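Putative glycoside hydrolase (Bacteroides thetaiotaomicron VPI-5482, PDB 3HBZ) is of unknown function but binds calcium and sodium ions and may act in carbohydrate metabolism, possibly as a glycoside hydrolase. Local coordinates at residues 10-15 / 56-61; 46-51 / 72-77. All coordinates share one frame; numbering follows the deposited sequence.

Interaction 1. Residues 10-15 / 56-61; sequences ADILSC and ATIDPP. With NA (sodium ion), chain E.
Ala-10 and Ile-12 meet Ala-56 and Ile-58 through aliphatic carbons alone; the flat group here, the Asp-11 carboxylate, takes no part in that apolar contact and presents both oxygens to a sodium ion. This is sheet-on-sheet packing, as in a small beta sandwich: strand 12-16 of a two-stranded antiparallel sheet faces strand 57-59, an outermost strand of the five-stranded mixed sheet. The carboxylate is bidentate, OD1 of Asp-11 lying 2.5 Å and its OD2 2.7 Å from the sodium. Two waters and Asn-7 OD1 also bind the ion, and Lys-85 NZ hydrogen-bonds to Asp-11 OD1, so its positive charge may offset part of the carboxylate's. Farther along, a classic beta bulge sets Leu-13 and Ser-14 together opposite Thr-51.

At the start of the contact the two alanine methyls abut, CB of Ala-10 3.6 Å from CB of Ala-56. Two residues on, the isoleucines cross at about a right angle. Ile-58 reaches over because its CG1 is anti to the backbone N (chi1 -171°) and the chain stays extended to the methyl. That methyl, Ile-58 CD1, lies 3.9 Å from Ile-12 CD1 and 4.2 Å from Ile-12 CG1.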
loop_
_atom_site.group_PDB
_atom_site.type_symbol
_atom_site.label_atom_id
_atom_site.label_comp_id
_atom_site.label_asym_id
_atom_site.label_seq_id
_atom_site.Cartn_x
_atom_site.Cartn_y
_atom_site.Cartn_z
ATOM N N ALA A 10 21.788 -10.826 0.321
ATOM C CA ALA A 10 22.072 -9.577 0.891
ATOM C C ALA A 10 21.190 -8.425 0.331
ATOM O O ALA A 10 20.797 -8.360 -0.847
ATOM C CB ALA A 10 23.517 -9.286 0.761
ATOM N N ASP A 11 20.841 -7.548 1.247
ATOM C CA ASP A 11 19.819 -6.570 1.029
ATOM C C ASP A 11 20.384 -5.170 0.957
ATOM O O ASP A 11 21.414 -4.855 1.554
ATOM C CB ASP A 11 18.823 -6.631 2.174
ATOM C CG ASP A 11 18.174 -8.002 2.300
ATOM O OD1 ASP A 11 17.831 -8.639 1.286
ATOM O OD2 ASP A 11 18.044 -8.468 3.412
ATOM N N ILE A 12 19.644 -4.320 0.264
ATOM C CA ILE A 12 19.707 -2.890 0.481
ATOM C C ILE A 12 18.858 -2.613 1.691
ATOM O O ILE A 12 17.684 -2.921 1.678
ATOM C CB ILE A 12 19.134 -2.121 -0.708
ATOM C CG1 ILE A 12 20.048 -2.315 -1.945
ATOM C CG2 ILE A 12 19.029 -0.643 -0.378
ATOM C CD1 ILE A 12 19.499 -1.661 -3.248
ATOM N N LEU A 13 19.446 -2.004 2.710
ATOM C CA LEU A 13 18.746 -1.744 3.976
ATOM C C LEU A 13 18.248 -0.332 4.081
ATOM O O LEU A 13 17.389 -0.064 4.878
ATOM C CB LEU A 13 19.651 -2.066 5.167
ATOM C CG LEU A 13 20.102 -3.520 5.264
ATOM C CD1 LEU A 13 21.159 -3.617 6.373
ATOM C CD2 LEU A 13 18.861 -4.429 5.534
ATOM N N SER A 14 18.795 0.591 3.295
ATOM C CA SER A 14 18.290 1.978 3.265
ATOM C C SER A 14 18.716 2.661 2.004
ATOM O O SER A 14 19.641 2.209 1.338
ATOM C CB SER A 14 18.784 2.811 4.486
ATOM O OG SER A 14 20.183 3.148 4.393
ATOM N N CYS A 15 18.057 3.776 1.717
ATOM C CA CYS A 15 18.333 4.575 0.511
ATOM C C CYS A 15 18.163 6.013 0.845
ATOM O O CYS A 15 17.186 6.360 1.496
ATOM C CB CYS A 15 17.315 4.239 -0.570
ATOM S SG CYS A 15 17.577 5.052 -2.117
ATOM N N ALA A 56 28.378 -7.151 2.001
ATOM C CA ALA A 56 27.856 -7.152 0.626
ATOM C C ALA A 56 28.487 -6.048 -0.213
ATOM O O ALA A 56 29.028 -5.075 0.305
ATOM C CB ALA A 56 26.330 -6.968 0.623
ATOM N N THR A 57 28.388 -6.195 -1.533
ATOM C CA THR A 57 28.716 -5.130 -2.439
ATOM C C THR A 57 27.574 -4.889 -3.401
ATOM O O THR A 57 26.728 -5.775 -3.635
ATOM C CB THR A 57 29.980 -5.456 -3.280
ATOM O OG1 THR A 57 29.758 -6.668 -4.006
ATOM C CG2 THR A 57 31.244 -5.549 -2.394
ATOM N N ILE A 58 27.565 -3.698 -3.996
ATOM C CA ILE A 58 26.506 -3.339 -4.923
ATOM C C ILE A 58 27.123 -2.823 -6.234
ATOM O O ILE A 58 28.133 -2.128 -6.234
ATOM C CB ILE A 58 25.534 -2.327 -4.305
ATOM C CG1 ILE A 58 24.303 -2.112 -5.205
ATOM C CG2 ILE A 58 26.238 -0.996 -4.055
ATOM C CD1 ILE A 58 23.161 -1.298 -4.559
ATOM N N ASP A 59 26.499 -3.171 -7.339
ATOM C CA ASP A 59 26.993 -2.855 -8.684
ATOM C C ASP A 59 25.804 -2.293 -9.432
ATOM O O ASP A 59 24.794 -2.962 -9.554
ATOM C CB ASP A 59 27.486 -4.114 -9.376
ATOM C CG ASP A 59 28.002 -3.863 -10.794
ATOM O OD1 ASP A 59 28.605 -2.820 -11.039
ATOM O OD2 ASP A 59 27.810 -4.730 -11.664
ATOM N N PRO A 60 25.907 -1.042 -9.916
ATOM C CA PRO A 60 27.041 -0.168 -9.742
ATOM C C PRO A 60 27.130 0.320 -8.300
ATOM O O PRO A 60 26.202 0.099 -7.535
ATOM C CB PRO A 60 26.755 0.992 -10.714
ATOM C CG PRO A 60 25.319 1.022 -10.813
ATOM C CD PRO A 60 24.832 -0.397 -10.679
ATOM N N PRO A 61 28.258 0.945 -7.920
ATOM C CA PRO A 61 28.444 1.233 -6.494
ATOM C C PRO A 61 27.502 2.323 -5.958
ATOM O O PRO A 61 26.964 3.156 -6.742
ATOM C CB PRO A 61 29.914 1.686 -6.395
ATOM C CG PRO A 61 30.554 1.346 -7.737
ATOM C CD PRO A 61 29.438 1.286 -8.735
HETATM NA NA NA E . 17.535 -10.915 2.349
HETATM O O HOH W 1 15.919 -11.296 0.245
HETATM O O HOH W 2 15.911 -9.893 3.207
#

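Interaction 2. Residues 46-51 / 72-77; sequences LAPEFT and QQYTVT
Phe-50 drives one edge of its ring onto a face of Tyr-74 in a T-shaped stack, the centroids 5.0 Å apart and the planes at 75°. CE2 and CZ of Phe-50 do the touching: CE2 sits 3.5 Å from Tyr-74 CE2, while Phe-50 CZ lies 3.7 Å from Tyr-74 CZ, displaced toward the rim of the tyrosine ring. At the far end of that ring, Tyr-74 OH rests 3.6 Å from Pro-48 CG, and a water continues the contact there. It accepts a hydrogen bond from Tyr-74 OH (2.8 Å from the water) and donates one to the backbone O of Pro-48 (2.9 Å from it).

Both rings stand anti to their own carbonyl carbons (chi1 -49° for Phe-50, -62° for Tyr-74), which turns them toward each other between the two sheets from strands 49-52 and 72-77. In the next shell, Ser-62 OG hydrogen-bonds to the backbone N of Phe-50, Arg-66 makes a cation-pi contact with Tyr-74, and Ile-58 touches both rings. A leucine in place of Tyr-74 would probably leave the Phe-50 edge without its aromatic face, Arg-66 without its pi partner and the water without its donor.

One tyrosine therefore serves two chemistries in this buried contact: its pi face takes a C-H edge, while its hydroxyl, though packed against proline carbons, is satisfied through water.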
loop_
_atom_site.group_PDB
_atom_site.type_symbol
_atom_site.label_atom_id
_atom_site.label_comp_id
_atom_site.label_asym_id
_atom_site.label_seq_id
_atom_site.Cartn_x
_atom_site.Cartn_y
_atom_site.Cartn_z
ATOM N N LEU A 46 20.596 11.624 -10.628
ATOM C CA LEU A 46 20.524 11.386 -9.190
ATOM C C LEU A 46 21.485 10.272 -8.801
ATOM O O LEU A 46 21.760 9.354 -9.588
ATOM C CB LEU A 46 19.099 11.011 -8.809
ATOM C CG LEU A 46 18.026 12.053 -9.099
ATOM C CD1 LEU A 46 16.619 11.446 -8.906
ATOM C CD2 LEU A 46 18.222 13.292 -8.218
ATOM N N ALA A 47 21.978 10.340 -7.568
ATOM C CA ALA A 47 23.046 9.467 -7.116
ATOM C C ALA A 47 22.656 8.858 -5.764
ATOM O O ALA A 47 23.228 9.202 -4.727
ATOM C CB ALA A 47 24.400 10.283 -7.021
ATOM N N PRO A 48 21.668 7.961 -5.772
ATOM C CA PRO A 48 21.247 7.290 -4.543
ATOM C C PRO A 48 22.416 6.631 -3.789
ATOM O O PRO A 48 23.315 6.005 -4.406
ATOM C CB PRO A 48 20.242 6.230 -5.032
ATOM C CG PRO A 48 19.964 6.524 -6.491
ATOM C CD PRO A 48 21.025 7.413 -6.986
ATOM N N GLU A 49 22.417 6.789 -2.470
ATOM C CA GLU A 49 23.370 6.091 -1.592
ATOM C C GLU A 49 22.647 5.100 -0.692
ATOM O O GLU A 49 21.552 5.388 -0.194
ATOM C CB GLU A 49 24.162 7.068 -0.738
ATOM C CG GLU A 49 25.122 7.832 -1.560
ATOM C CD GLU A 49 25.876 8.854 -0.766
ATOM O OE1 GLU A 49 25.733 8.862 0.482
ATOM O OE2 GLU A 49 26.578 9.650 -1.421
ATOM N N PHE A 50 23.248 3.925 -0.522
ATOM C CA PHE A 50 22.588 2.820 0.150
ATOM C C PHE A 50 23.384 2.404 1.393
ATOM O O PHE A 50 24.606 2.642 1.495
ATOM C CB PHE A 50 22.439 1.609 -0.787
ATOM C CG PHE A 50 21.863 1.949 -2.129
ATOM C CD1 PHE A 50 20.496 2.167 -2.277
ATOM C CD2 PHE A 50 22.690 2.161 -3.230
ATOM C CE1 PHE A 50 19.952 2.532 -3.517
ATOM C CE2 PHE A 50 22.148 2.495 -4.477
ATOM C CZ PHE A 50 20.775 2.669 -4.621
ATOM N N THR A 51 22.687 1.785 2.335
ATOM C CA THR A 51 23.344 0.925 3.279
ATOM C C THR A 51 23.009 -0.503 2.866
ATOM O O THR A 51 21.959 -0.750 2.243
ATOM C CB THR A 51 22.953 1.213 4.731
ATOM O OG1 THR A 51 21.539 1.027 4.881
ATOM C CG2 THR A 51 23.378 2.658 5.152
ATOM N N GLN A 72 16.151 1.987 -12.804
ATOM C CA GLN A 72 17.517 1.550 -12.971
ATOM C C GLN A 72 17.727 0.375 -12.052
ATOM O O GLN A 72 17.223 0.385 -10.921
ATOM C CB GLN A 72 18.465 2.682 -12.545
ATOM C CG GLN A 72 18.366 3.911 -13.402
ATOM C CD GLN A 72 18.795 3.629 -14.821
ATOM O OE1 GLN A 72 19.858 3.084 -15.060
ATOM N NE2 GLN A 72 17.954 3.978 -15.759
ATOM N N GLN A 73 18.452 -0.628 -12.532
ATOM C CA GLN A 73 18.718 -1.836 -11.758
ATOM C C GLN A 73 20.110 -1.834 -11.120
ATOM O O GLN A 73 21.096 -1.404 -11.721
ATOM C CB GLN A 73 18.622 -3.083 -12.640
ATOM C CG GLN A 73 17.233 -3.336 -13.233
ATOM C CD GLN A 73 17.102 -4.721 -13.795
ATOM O OE1 GLN A 73 18.040 -5.513 -13.740
ATOM N NE2 GLN A 73 15.937 -5.034 -14.325
ATOM N N TYR A 74 20.172 -2.349 -9.903
ATOM C CA TYR A 74 21.401 -2.599 -9.191
ATOM C C TYR A 74 21.430 -4.044 -8.727
ATOM O O TYR A 74 20.400 -4.601 -8.355
ATOM C CB TYR A 74 21.480 -1.748 -7.913
ATOM C CG TYR A 74 21.490 -0.226 -8.087
ATOM C CD1 TYR A 74 20.349 0.463 -8.452
ATOM C CD2 TYR A 74 22.635 0.523 -7.823
ATOM C CE1 TYR A 74 20.343 1.863 -8.559
ATOM C CE2 TYR A 74 22.644 1.912 -7.936
ATOM C CZ TYR A 74 21.492 2.578 -8.293
ATOM O OH TYR A 74 21.491 3.938 -8.412
ATOM N N THR A 75 22.617 -4.628 -8.685
ATOM C CA THR A 75 22.798 -5.973 -8.138
ATOM C C THR A 75 23.656 -5.937 -6.868
ATOM O O THR A 75 24.751 -5.409 -6.873
ATOM C CB THR A 75 23.457 -6.883 -9.227
ATOM O OG1 THR A 75 22.546 -6.984 -10.302
ATOM C CG2 THR A 75 23.761 -8.281 -8.732
ATOM N N VAL A 76 23.136 -6.543 -5.814
ATOM C CA VAL A 76 23.819 -6.707 -4.551
ATOM C C VAL A 76 24.314 -8.155 -4.511
ATOM O O VAL A 76 23.563 -9.100 -4.775
ATOM C CB VAL A 76 22.885 -6.440 -3.392
ATOM C CG1 VAL A 76 23.583 -6.630 -2.068
ATOM C CG2 VAL A 76 22.277 -5.008 -3.493
ATOM N N THR A 77 25.606 -8.304 -4.232
ATOM C CA THR A 77 26.236 -9.588 -4.059
ATOM C C THR A 77 26.646 -9.719 -2.616
ATOM O O THR A 77 27.284 -8.799 -2.076
ATOM C CB THR A 77 27.487 -9.693 -4.937
ATOM O OG1 THR A 77 27.112 -9.448 -6.298
ATOM C CG2 THR A 77 28.146 -11.092 -4.784
HETATM O O HOH W 3 23.655 5.191 -7.117
#

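From the N terminus the segments come in the order 10-15, 46-51, 56-61, 72-77. Interaction 1 closes a loop of 40 residues when the chain returns at 56-61; interaction 2, opened inside that loop, closes only at 72-77, across 20 residues. The two therefore cross instead of nesting. Each runs from the small sheet of strands 12-16 and 49-52 to the neighbouring strands 57-59 and 72-77 of the five-stranded sheet, so together they tie the two sheets at adjoining places, their centres about 6 Å apart. Within the sheets they are linked directly: Ser-14 OG probably hydrogen-bonds with Thr-51 OG1, and Thr-77 N with Thr-57 O.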